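PDB 1X7F: outer surface protein from Bacillus cereus ATCC 14579, which probably hydrolyses the disaccharide of 6-phospho-N-acetylmuramic acid and N-acetylglucosamine during cell-wall recycling. Local coordinates for residues 291-296 / 306-312; 316-320 / 333-337. All coordinates share one frame; numbering follows the deposited sequence.

Contact 1. Residues 291-296 / 306-312; sequences ELHVRR and STEVRKK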
# COMPACT_ATOMS: atom_id res chain seq x y z
N GLU A 291 -1.39 -23.22 3.00
CA GLU A 291 -1.47 -23.27 1.55
C GLU A 291 -1.34 -21.90 0.93
O GLU A 291 -1.91 -20.92 1.42
CB GLU A 291 -2.81 -23.88 1.10
CG GLU A 291 -3.14 -25.24 1.72
CD GLU A 291 -2.12 -26.30 1.38
OE1 GLU A 291 -1.69 -26.35 0.21
OE2 GLU A 291 -1.74 -27.09 2.30
N LEU A 292 -0.59 -21.84 -0.17
CA LEU A 292 -0.68 -20.74 -1.10
C LEU A 292 -1.88 -21.00 -2.00
O LEU A 292 -1.85 -21.89 -2.87
CB LEU A 292 0.62 -20.63 -1.91
CG LEU A 292 0.73 -19.58 -3.03
CD1 LEU A 292 0.21 -18.20 -2.59
CD2 LEU A 292 2.18 -19.49 -3.53
N HIS A 293 -2.96 -20.25 -1.77
CA HIS A 293 -4.19 -20.42 -2.51
C HIS A 293 -4.14 -19.72 -3.86
O HIS A 293 -3.47 -18.70 -4.01
CB HIS A 293 -5.37 -19.90 -1.69
CG HIS A 293 -5.51 -20.58 -0.36
ND1 HIS A 293 -5.97 -21.87 -0.25
CD2 HIS A 293 -5.21 -20.16 0.89
CE1 HIS A 293 -5.97 -22.22 1.03
NE2 HIS A 293 -5.51 -21.20 1.74
N VAL A 294 -4.81 -20.31 -4.84
CA VAL A 294 -4.94 -19.72 -6.16
C VAL A 294 -6.42 -19.76 -6.49
O VAL A 294 -7.05 -20.80 -6.33
CB VAL A 294 -4.13 -20.49 -7.25
CG1 VAL A 294 -4.38 -19.89 -8.65
CG2 VAL A 294 -2.65 -20.49 -6.94
N ARG A 295 -6.99 -18.61 -6.88
CA ARG A 295 -8.34 -18.60 -7.42
C ARG A 295 -8.30 -19.23 -8.80
O ARG A 295 -7.63 -18.71 -9.70
CB ARG A 295 -8.89 -17.17 -7.52
CG ARG A 295 -10.39 -17.12 -7.86
CD ARG A 295 -11.01 -15.72 -7.87
NE ARG A 295 -12.47 -15.79 -8.02
CZ ARG A 295 -13.27 -14.74 -8.24
NH1 ARG A 295 -14.57 -14.93 -8.36
NH2 ARG A 295 -12.76 -13.52 -8.33
N ARG A 296 -9.00 -20.35 -8.98
CA ARG A 296 -9.04 -20.97 -10.30
C ARG A 296 -9.61 -19.98 -11.33
O ARG A 296 -10.66 -19.35 -11.09
CB ARG A 296 -9.80 -22.30 -10.31
CG ARG A 296 -9.36 -23.21 -11.48
CD ARG A 296 -9.97 -24.61 -11.48
NE ARG A 296 -11.38 -24.61 -11.86
CZ ARG A 296 -12.23 -25.61 -11.63
NH1 ARG A 296 -11.84 -26.70 -11.00
NH2 ARG A 296 -13.49 -25.51 -12.03
N SER A 306 -10.55 -22.31 -4.17
CA SER A 306 -9.17 -22.77 -4.10
C SER A 306 -9.17 -24.28 -4.35
O SER A 306 -9.24 -25.09 -3.42
CB SER A 306 -8.58 -22.40 -2.73
OG SER A 306 -7.21 -22.76 -2.64
N THR A 307 -9.08 -24.65 -5.63
CA THR A 307 -9.36 -26.03 -6.06
C THR A 307 -8.20 -27.00 -5.94
O THR A 307 -8.42 -28.20 -5.77
CB THR A 307 -9.92 -26.07 -7.50
OG1 THR A 307 -9.06 -25.32 -8.37
CG2 THR A 307 -11.31 -25.38 -7.57
N GLU A 308 -6.97 -26.49 -6.02
CA GLU A 308 -5.78 -27.31 -5.81
C GLU A 308 -5.64 -27.85 -4.38
O GLU A 308 -5.00 -28.86 -4.15
CB GLU A 308 -4.51 -26.55 -6.21
CG GLU A 308 -4.44 -26.17 -7.68
CD GLU A 308 -4.24 -27.39 -8.58
OE1 GLU A 308 -3.10 -27.91 -8.65
OE2 GLU A 308 -5.23 -27.81 -9.23
N VAL A 309 -6.27 -27.17 -3.42
CA VAL A 309 -6.27 -27.60 -2.01
C VAL A 309 -6.91 -28.97 -1.79
O VAL A 309 -6.42 -29.75 -0.98
CB VAL A 309 -6.95 -26.52 -1.09
CG1 VAL A 309 -7.62 -27.14 0.14
CG2 VAL A 309 -5.94 -25.48 -0.67
N ARG A 310 -7.98 -29.26 -2.53
CA ARG A 310 -8.76 -30.49 -2.31
C ARG A 310 -8.10 -31.77 -2.83
O ARG A 310 -8.60 -32.87 -2.60
CB ARG A 310 -10.19 -30.36 -2.86
CG ARG A 310 -10.36 -30.59 -4.35
CD ARG A 310 -11.72 -30.18 -4.89
NE ARG A 310 -11.61 -29.76 -6.28
CZ ARG A 310 -11.94 -30.51 -7.33
NH1 ARG A 310 -12.41 -31.73 -7.16
NH2 ARG A 310 -11.80 -30.02 -8.55
N LYS A 311 -6.98 -31.63 -3.53
CA LYS A 311 -6.15 -32.77 -3.89
C LYS A 311 -5.33 -33.27 -2.70
O LYS A 311 -5.15 -34.48 -2.53
CB LYS A 311 -5.20 -32.40 -5.03
CG LYS A 311 -5.83 -32.49 -6.42
CD LYS A 311 -4.75 -32.67 -7.50
CE LYS A 311 -4.01 -31.36 -7.77
NZ LYS A 311 -4.98 -30.27 -8.06
N LYS A 312 -4.84 -32.34 -1.89
CA LYS A 312 -4.06 -32.68 -0.70
C LYS A 312 -4.91 -33.12 0.47
O LYS A 312 -4.43 -33.82 1.37
CB LYS A 312 -3.18 -31.50 -0.27
CG LYS A 312 -2.12 -31.11 -1.27
CD LYS A 312 -1.54 -29.73 -0.96
CE LYS A 312 -0.42 -29.82 0.05
NZ LYS A 312 0.73 -30.62 -0.49
O HOH W 1 -5.77 -23.59 -4.57
O HOH W 2 -7.31 -23.24 -7.35
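H293 and S306 share the one direct hydrogen bond between residues 291-296 and 306-312. ND1 of H293 lies 2.8 Å from OG of S306, at an angle of 152°, and the hydroxyl sits at the ring edge in the ring plane; either atom could be the donor. The far nitrogen, NE2, binds the backbone oxygen of T288, so both ring nitrogens are engaged and the imidazole is fixed in rotation.

Water extends the polar link. Water 2 joins the backbones, donating to V294 O at 2.7 Å and accepting from T307 N at 2.8 Å, and so links strand 293-294 to T307, just past the end of strand 303-306. These two strands are the outermost members of the mixed seven-stranded sheet in the C-terminal part of this two-part chain. A weakly bonded helical turn from about V309 follows two residues after the second of them.

Van der Waals contact centres on CG2 of V309, which lies 3.7 Å from CE1 of H293, at the ring edge, and 3.7 Å from CG of E291. CB of E291 lies over one face of the imidazole, offset toward the rim. With CG anti to the carbonyl carbon (chi1 -53°) and the chain bent at chi2, the carboxylate reaches the methylenes of K312, OE1 of E291 standing 3.6 Å from CD of K312, while OE2 bonds the hydroxyl of Y313.

At the other end R296 crosses T307 at about a right angle, its CD 3.3 Å from OG1 of T307. Its guanidinium NE forms a salt bridge with D298.

Contact 2. Residues 316-320 / 333-337; sequences YDFPV and IGNNS
F318 lays the CE2 side of its ring against the end of I333, and the two side chains cross at about a right angle; in one of the two modelled conformers of I333, its CD1 is 3.5 Å from CE2 of F318. CG of F318 lies anti to the carbonyl carbon (chi1 -70°), which places the ring beside I333, while its CB packs against CA of N335.

The polar part of the contact is built around N336. Its backbone N donates to F318 O at 2.8 Å, and its side-chain OD1 accepts from F318 N, also at 2.8 Å, with the donor tilted 33° from the carbonyl plane. Both main-chain polar groups of F318 are therefore held by one asparagine, through its backbone and its amide. The other end of that amide, ND2, donates to OD2 of D317 at 3.1 Å. It meets OD2 on the anti side, tilted out of the carboxylate plane, and the planes of the two groups are 20° apart. Further along, CG2 of V320 touches the side chain of N335 and approaches OG of S337 at 3.9 Å.

The contact fastens the irregular segment 316-320 across the end of strand 330-334. Beyond the two segments, V283 and E284 of helix 282-289 touch the F318 side chain, E284 also meets I333, and strand 358-364 packs beside I333 through N359 and V361.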
# COMPACT_ATOMS: atom_id res chain seq x y z
N TYR A 316 -8.74 -36.74 3.93
CA TYR A 316 -8.89 -36.34 5.32
C TYR A 316 -10.34 -36.22 5.79
O TYR A 316 -11.27 -36.16 4.98
CB TYR A 316 -8.10 -35.04 5.59
CG TYR A 316 -6.59 -35.25 5.55
CD1 TYR A 316 -5.91 -35.36 4.33
CD2 TYR A 316 -5.85 -35.35 6.73
CE1 TYR A 316 -4.55 -35.55 4.27
CE2 TYR A 316 -4.47 -35.53 6.69
CZ TYR A 316 -3.83 -35.63 5.46
OH TYR A 316 -2.47 -35.84 5.40
N ASP A 317 -10.52 -36.17 7.10
CA ASP A 317 -11.82 -36.25 7.72
C ASP A 317 -12.38 -34.86 7.91
O ASP A 317 -11.79 -34.04 8.61
CB ASP A 317 -11.71 -36.98 9.07
CG ASP A 317 -13.04 -37.55 9.57
OD1 ASP A 317 -13.18 -37.70 10.81
OD2 ASP A 317 -13.99 -37.89 8.81
N PHE A 318 -13.51 -34.60 7.26
CA PHE A 318 -14.20 -33.33 7.39
C PHE A 318 -15.63 -33.64 7.78
O PHE A 318 -16.54 -33.60 6.94
CB PHE A 318 -14.15 -32.56 6.07
CG PHE A 318 -12.78 -32.06 5.73
CD1 PHE A 318 -11.94 -32.81 4.91
CD2 PHE A 318 -12.32 -30.86 6.26
CE1 PHE A 318 -10.66 -32.35 4.61
CE2 PHE A 318 -11.03 -30.41 5.98
CZ PHE A 318 -10.21 -31.15 5.15
N PRO A 319 -15.85 -33.97 9.06
CA PRO A 319 -17.17 -34.36 9.50
C PRO A 319 -18.16 -33.21 9.34
O PRO A 319 -17.79 -32.04 9.48
CB PRO A 319 -16.97 -34.72 10.99
CG PRO A 319 -15.49 -34.99 11.10
CD PRO A 319 -14.87 -33.99 10.17
N VAL A 320 -19.38 -33.57 8.98
CA VAL A 320 -20.48 -32.62 8.88
C VAL A 320 -20.76 -32.01 10.27
O VAL A 320 -20.80 -32.73 11.27
CB VAL A 320 -21.76 -33.32 8.31
CG1 VAL A 320 -22.93 -32.39 8.29
CG2 VAL A 320 -21.51 -33.84 6.89
N ILE A 333 -15.26 -24.91 3.73
CA ILE A 333 -14.64 -26.06 3.13
C ILE A 333 -15.70 -27.12 2.87
O ILE A 333 -16.65 -27.29 3.65
CB ILE A 333 -13.49 -26.61 4.02
CG1 ILE A 333 -12.58 -27.54 3.20
CG2 ILE A 333 -14.04 -27.29 5.28
CD1 ILE A 333 -11.19 -27.69 3.73
N GLY A 334 -15.55 -27.80 1.73
CA GLY A 334 -16.35 -28.96 1.41
C GLY A 334 -16.04 -30.07 2.38
O GLY A 334 -14.88 -30.41 2.61
N ASN A 335 -17.10 -30.62 2.97
CA ASN A 335 -16.99 -31.65 3.99
C ASN A 335 -17.19 -33.06 3.40
O ASN A 335 -17.32 -33.20 2.19
CB ASN A 335 -17.92 -31.32 5.17
CG ASN A 335 -19.41 -31.37 4.80
OD1 ASN A 335 -20.19 -30.56 5.29
ND2 ASN A 335 -19.82 -32.34 4.00
N ASN A 336 -17.23 -34.08 4.26
CA ASN A 336 -17.37 -35.49 3.84
C ASN A 336 -18.52 -35.78 2.88
O ASN A 336 -18.49 -36.77 2.13
CB ASN A 336 -17.49 -36.41 5.06
CG ASN A 336 -16.22 -36.44 5.91
OD1 ASN A 336 -15.15 -35.99 5.49
ND2 ASN A 336 -16.35 -36.97 7.11
N SER A 337 -19.55 -34.94 2.90
CA SER A 337 -20.74 -35.22 2.11
C SER A 337 -20.72 -34.45 0.77
O SER A 337 -21.70 -34.48 0.04
CB SER A 337 -21.99 -34.93 2.94
OG SER A 337 -22.21 -33.53 3.02

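The two contacts follow one another along the chain: contact 1 closes at residue 312 before contact 2 opens at 316, and their centres are 16 Å apart. Helix 309-313 supplies part of contact 1 and leads into the loop of contact 2, which in turn runs on to strand 330-334. Both reach the same mixed sheet, contact 1 at its outermost strands 293-294 and 303-306, contact 2 at the inner strand 330-334. All four segments belong to the C-terminal part of the 6-phospho-N-acetylmuramidase architecture, separate from the parallel eight-stranded sheet. Together they hold two points of the single long connection between strands 303-306 and 330-334, one against strand 293-294, the other against strand 330-334.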